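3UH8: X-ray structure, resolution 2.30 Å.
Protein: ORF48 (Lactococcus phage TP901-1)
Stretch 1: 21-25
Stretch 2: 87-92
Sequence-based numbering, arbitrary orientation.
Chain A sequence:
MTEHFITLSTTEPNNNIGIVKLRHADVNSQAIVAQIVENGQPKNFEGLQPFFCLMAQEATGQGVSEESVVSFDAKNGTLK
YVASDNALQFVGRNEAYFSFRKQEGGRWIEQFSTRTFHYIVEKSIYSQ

Stretch 1 (21-25) KLRHA
Stretch 2 87-92: ALQFVG

Residues 21-25 and 87-92 of one chain form a small contact that buries 259 Å² in total. The first stretch is extended from Lys21 to Arg23 (phi/psi -117/101, -92/161 and -113/125), then turns at His24 (-53/-59) and Ala25 (-105/30). The second runs through helical angles at Ala87 (-67/-24), Leu88 (-100/-8) and Gln89 (-62/-50), opens at Phe90 (-77/105) and Val91 (-76/103), and reaches Gly92 at 147/-151, a conformation suited to glycine. The backbones come nearest where His24 CA lies 5.2 Å from Leu88 CA.

The apolar contact centres on Leu88 (chi1 m, chi2 t), whose CA-to-CB bond points toward the first stretch. Its CD2 lies 3.7 Å from CB of Leu22, also m,t and directed toward its partner, so two buried leucines exclude water together. The same Leu88 CD2 packs 3.7 Å from Arg23 O, while the Arg23 side chain (m,t,m) starts away from the contact. The CA-to-CB bond of Val91 (chi1 t) points toward the first stretch, and CG2 lies 3.7 Å from His24 CB.

Polar bonding is limited to one weak hydrogen bond. His24, with chi1 161° (t) and chi2 72°, donates from ND1 to Leu88 O at 3.4 Å and 161°; the carbonyl meets the ring edge near its plane, giving good direction despite the length.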

# COMPACT_ATOMS: atom_id res chain seq x y z
N LYS A 21 -0.70 -8.56 9.86
CA LYS A 21 -1.80 -8.69 10.82
C LYS A 21 -1.97 -7.41 11.63
O LYS A 21 -1.20 -7.15 12.57
CB LYS A 21 -1.62 -9.92 11.72
CG LYS A 21 -1.73 -11.24 10.97
CD LYS A 21 -1.56 -12.43 11.88
CE LYS A 21 -1.81 -13.72 11.14
NZ LYS A 21 -1.65 -14.90 12.02
N LEU A 22 -2.96 -6.59 11.25
CA LEU A 22 -3.25 -5.32 11.92
C LEU A 22 -4.30 -5.48 13.03
O LEU A 22 -5.01 -6.49 13.07
CB LEU A 22 -3.69 -4.25 10.89
CG LEU A 22 -2.74 -3.94 9.72
CD1 LEU A 22 -3.34 -2.91 8.79
CD2 LEU A 22 -1.38 -3.44 10.19
N ARG A 23 -4.36 -4.49 13.94
CA ARG A 23 -5.30 -4.48 15.06
C ARG A 23 -6.32 -3.37 14.89
O ARG A 23 -5.95 -2.21 14.70
CB ARG A 23 -4.58 -4.38 16.41
CG ARG A 23 -3.88 -5.68 16.81
CD ARG A 23 -2.83 -5.45 17.88
NE ARG A 23 -1.79 -4.53 17.42
CZ ARG A 23 -0.50 -4.63 17.72
NH1 ARG A 23 -0.06 -5.63 18.47
NH2 ARG A 23 0.37 -3.75 17.25
N HIS A 24 -7.60 -3.75 14.93
CA HIS A 24 -8.77 -2.90 14.72
C HIS A 24 -8.87 -1.61 15.57
O HIS A 24 -8.98 -0.52 14.99
CB HIS A 24 -10.05 -3.74 14.77
CG HIS A 24 -11.29 -2.96 15.03
ND1 HIS A 24 -11.83 -2.13 14.07
CD2 HIS A 24 -12.05 -2.88 16.15
CE1 HIS A 24 -12.89 -1.58 14.62
NE2 HIS A 24 -13.07 -2.01 15.88
N ALA A 25 -8.88 -1.73 16.91
CA ALA A 25 -9.05 -0.58 17.80
C ALA A 25 -7.76 -0.13 18.50
O ALA A 25 -7.81 0.43 19.60
CB ALA A 25 -10.14 -0.88 18.82
N ALA A 87 -8.90 1.69 6.67
CA ALA A 87 -8.09 0.51 6.39
C ALA A 87 -8.22 -0.57 7.48
O ALA A 87 -7.99 -1.75 7.19
CB ALA A 87 -6.63 0.90 6.21
N LEU A 88 -8.59 -0.18 8.71
CA LEU A 88 -8.73 -1.07 9.86
C LEU A 88 -10.17 -1.48 10.17
O LEU A 88 -10.38 -2.35 11.02
CB LEU A 88 -8.12 -0.40 11.12
CG LEU A 88 -6.65 -0.01 11.07
CD1 LEU A 88 -6.33 0.98 12.17
CD2 LEU A 88 -5.75 -1.22 11.19
N GLN A 89 -11.16 -0.87 9.50
CA GLN A 89 -12.57 -1.10 9.75
C GLN A 89 -13.07 -2.53 9.53
O GLN A 89 -13.75 -3.04 10.41
CB GLN A 89 -13.43 -0.11 8.97
CG GLN A 89 -14.82 0.06 9.54
CD GLN A 89 -15.64 0.93 8.63
OE1 GLN A 89 -16.49 0.45 7.88
NE2 GLN A 89 -15.33 2.21 8.62
N PHE A 90 -12.76 -3.13 8.37
CA PHE A 90 -13.19 -4.50 8.11
C PHE A 90 -12.34 -5.52 8.86
O PHE A 90 -11.19 -5.78 8.47
CB PHE A 90 -13.33 -4.81 6.60
CG PHE A 90 -13.78 -6.23 6.31
CD1 PHE A 90 -12.87 -7.19 5.88
CD2 PHE A 90 -15.10 -6.61 6.52
CE1 PHE A 90 -13.27 -8.51 5.65
CE2 PHE A 90 -15.50 -7.93 6.28
CZ PHE A 90 -14.59 -8.87 5.85
N VAL A 91 -12.90 -6.09 9.94
CA VAL A 91 -12.23 -7.10 10.75
C VAL A 91 -12.27 -8.41 9.98
O VAL A 91 -13.32 -9.04 9.87
CB VAL A 91 -12.78 -7.19 12.20
CG1 VAL A 91 -12.21 -8.39 12.95
CG2 VAL A 91 -12.50 -5.91 12.98
N GLY A 92 -11.14 -8.75 9.39
CA GLY A 92 -10.98 -9.94 8.57
C GLY A 92 -9.99 -9.72 7.45
O GLY A 92 -9.07 -8.90 7.59